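Local coordinates for VP4 CORE protein (Bluetongue virus, PDB 2JHP) that caps viral messenger RNA, acting as a multifunctional RNA-capping assembly line within the inner core, at residues P157-E162 with F387-I392. Numbering follows the deposited sequence.
With GUN (guanine), chain D.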
loop_
_atom_site.group_PDB
_atom_site.type_symbol
_atom_site.label_atom_id
_atom_site.label_comp_id
_atom_site.label_asym_id
_atom_site.label_seq_id
_atom_site.Cartn_x
_atom_site.Cartn_y
_atom_site.Cartn_z
ATOM N N PRO A 157 0.853 8.340 -17.753
ATOM C CA PRO A 157 0.055 7.843 -18.886
ATOM C C PRO A 157 0.435 8.516 -20.186
ATOM O O PRO A 157 1.158 9.520 -20.161
ATOM C CB PRO A 157 -1.374 8.270 -18.526
ATOM C CG PRO A 157 -1.199 9.458 -17.617
ATOM C CD PRO A 157 0.038 9.155 -16.822
ATOM N N PRO A 158 -0.028 7.956 -21.325
ATOM C CA PRO A 158 -0.025 8.614 -22.629
ATOM C C PRO A 158 -0.732 9.959 -22.581
ATOM O O PRO A 158 -1.886 10.031 -22.168
ATOM C CB PRO A 158 -0.844 7.664 -23.501
ATOM C CG PRO A 158 -0.700 6.346 -22.858
ATOM C CD PRO A 158 -0.541 6.578 -21.401
ATOM N N LEU A 159 -0.044 11.011 -23.011
ATOM C CA LEU A 159 -0.603 12.356 -23.025
ATOM C C LEU A 159 -0.278 13.046 -24.329
ATOM O O LEU A 159 0.457 12.507 -25.157
ATOM C CB LEU A 159 -0.011 13.192 -21.894
ATOM C CG LEU A 159 0.076 12.531 -20.534
ATOM C CD1 LEU A 159 1.045 13.299 -19.595
ATOM C CD2 LEU A 159 -1.315 12.398 -19.894
ATOM N N TYR A 160 -0.831 14.247 -24.487
ATOM C CA TYR A 160 -0.492 15.146 -25.576
ATOM C C TYR A 160 -0.504 16.605 -25.123
ATOM O O TYR A 160 -1.493 17.083 -24.555
ATOM C CB TYR A 160 -1.458 14.980 -26.746
ATOM C CG TYR A 160 -1.060 15.790 -27.965
ATOM C CD1 TYR A 160 -0.314 15.215 -28.993
ATOM C CD2 TYR A 160 -1.426 17.127 -28.090
ATOM C CE1 TYR A 160 0.054 15.946 -30.112
ATOM C CE2 TYR A 160 -1.061 17.865 -29.201
ATOM C CZ TYR A 160 -0.320 17.268 -30.214
ATOM O OH TYR A 160 0.050 17.999 -31.325
ATOM N N MET A 161 0.618 17.287 -25.364
ATOM C CA MET A 161 0.684 18.753 -25.399
ATOM C C MET A 161 1.765 19.186 -26.402
ATOM O O MET A 161 2.043 18.474 -27.387
ATOM C CB MET A 161 0.949 19.396 -24.021
ATOM C CG MET A 161 0.833 18.495 -22.799
ATOM S SD MET A 161 2.431 18.168 -22.031
ATOM C CE MET A 161 2.520 19.470 -20.794
ATOM N N GLU A 162 2.360 20.358 -26.123
ATOM C CA GLU A 162 3.405 20.988 -26.960
ATOM C C GLU A 162 3.971 20.402 -28.284
ATOM O O GLU A 162 3.440 20.774 -29.330
ATOM C CB GLU A 162 4.449 21.772 -26.116
ATOM C CG GLU A 162 5.097 22.928 -26.884
ATOM C CD GLU A 162 5.268 24.195 -26.049
ATOM O OE1 GLU A 162 5.973 25.118 -26.523
ATOM O OE2 GLU A 162 4.697 24.277 -24.930
ATOM N N PHE A 387 -5.915 8.270 -13.323
ATOM C CA PHE A 387 -6.294 8.532 -11.953
ATOM C C PHE A 387 -5.115 9.027 -11.120
ATOM O O PHE A 387 -5.197 10.088 -10.501
ATOM C CB PHE A 387 -6.870 7.248 -11.337
ATOM C CG PHE A 387 -7.550 7.456 -10.018
ATOM C CD1 PHE A 387 -8.569 8.385 -9.889
ATOM C CD2 PHE A 387 -7.194 6.691 -8.912
ATOM C CE1 PHE A 387 -9.206 8.570 -8.685
ATOM C CE2 PHE A 387 -7.841 6.854 -7.695
ATOM C CZ PHE A 387 -8.852 7.797 -7.581
ATOM N N GLU A 388 -4.026 8.255 -11.122
ATOM C CA GLU A 388 -2.834 8.560 -10.329
ATOM C C GLU A 388 -2.131 9.835 -10.788
ATOM O O GLU A 388 -1.551 10.572 -9.983
ATOM C CB GLU A 388 -1.848 7.401 -10.391
ATOM C CG GLU A 388 -2.336 6.110 -9.709
ATOM C CD GLU A 388 -1.525 4.869 -10.092
ATOM O OE1 GLU A 388 -0.745 4.926 -11.074
ATOM O OE2 GLU A 388 -1.669 3.831 -9.401
ATOM N N HIS A 389 -2.184 10.100 -12.087
ATOM C CA HIS A 389 -1.482 11.236 -12.618
ATOM C C HIS A 389 -2.214 12.533 -12.318
ATOM O O HIS A 389 -1.592 13.567 -12.054
ATOM C CB HIS A 389 -1.221 11.089 -14.114
ATOM C CG HIS A 389 -0.325 12.156 -14.654
ATOM N ND1 HIS A 389 -0.736 13.057 -15.612
ATOM C CD2 HIS A 389 0.939 12.511 -14.318
ATOM C CE1 HIS A 389 0.249 13.899 -15.870
ATOM N NE2 HIS A 389 1.274 13.594 -15.093
ATOM N N LEU A 390 -3.535 12.474 -12.360
ATOM C CA LEU A 390 -4.342 13.654 -12.129
ATOM C C LEU A 390 -4.365 14.060 -10.650
ATOM O O LEU A 390 -4.370 15.258 -10.335
ATOM C CB LEU A 390 -5.760 13.462 -12.677
ATOM C CG LEU A 390 -5.887 13.340 -14.211
ATOM C CD1 LEU A 390 -7.324 13.136 -14.625
ATOM C CD2 LEU A 390 -5.298 14.540 -14.970
ATOM N N HIS A 391 -4.322 13.067 -9.760
ATOM C CA HIS A 391 -4.710 13.266 -8.372
ATOM C C HIS A 391 -3.601 13.070 -7.337
ATOM O O HIS A 391 -3.872 13.139 -6.142
ATOM C CB HIS A 391 -5.921 12.365 -8.034
ATOM C CG HIS A 391 -7.101 12.588 -8.927
ATOM N ND1 HIS A 391 -7.729 13.807 -9.031
ATOM C CD2 HIS A 391 -7.765 11.750 -9.756
ATOM C CE1 HIS A 391 -8.725 13.714 -9.891
ATOM N NE2 HIS A 391 -8.770 12.474 -10.342
ATOM N N ILE A 392 -2.375 12.814 -7.785
ATOM C CA ILE A 392 -1.228 12.666 -6.878
ATOM C C ILE A 392 -0.221 13.768 -7.180
ATOM O O ILE A 392 0.114 14.024 -8.341
ATOM C CB ILE A 392 -0.522 11.293 -7.050
ATOM C CG1 ILE A 392 -1.370 10.163 -6.472
ATOM C CG2 ILE A 392 0.872 11.291 -6.420
ATOM C CD1 ILE A 392 -0.993 8.772 -6.976
HETATM N N9 GUN D . -7.722 1.842 -10.362
HETATM C C8 GUN D . -7.758 1.376 -9.110
HETATM N N7 GUN D . -8.628 2.090 -8.393
HETATM C C5 GUN D . -9.154 3.013 -9.191
HETATM C C6 GUN D . -10.100 4.011 -8.977
HETATM O O6 GUN D . -10.618 4.159 -7.869
HETATM N N1 GUN D . -10.451 4.839 -10.057
HETATM C C2 GUN D . -9.820 4.624 -11.306
HETATM N N2 GUN D . -10.124 5.393 -12.335
HETATM N N3 GUN D . -8.912 3.646 -11.480
HETATM C C4 GUN D . -8.576 2.850 -10.451
#
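Pro157 and His389 bring the extended loop 157-162 against helix 380-391, their CA atoms 7.3 Å apart, and no hydrogen bond joins the two segments. His389 makes every contact on the helix side. With CG turned opposite the backbone N (chi1 -172°), the imidazole reaches out to the loop. Pro157 meets the root of this side chain: its CD lies 3.6 Å from His389 CB and 3.7 Å from His389 CG, the two side chains crossing at about a right angle. Leu159 and His389 reach toward each other from opposite directions, putting Leu159 CD1 3.9 Å from His389 CE1. Both aliphatic groups approach the imidazole obliquely, carbon against carbon at the closest points: a van der Waals join burying 119 Å². Phe387 instead lays a ring face against the bound guanine, whose N1 sits 3.8 Å above the ring centre; the Asn141 and Arg214 side chains and the backbone O of Asp184 hydrogen-bond that base. The His389 ring also meets His353 edge-to-face. Following strand 149-152 of one seven-stranded sheet, the loop packs through Leu159 on edge strand 322-324 of another, joining two sheets with the 3-2-1-4-5-7-6 order of S-adenosylmethionine-dependent methyltransferases.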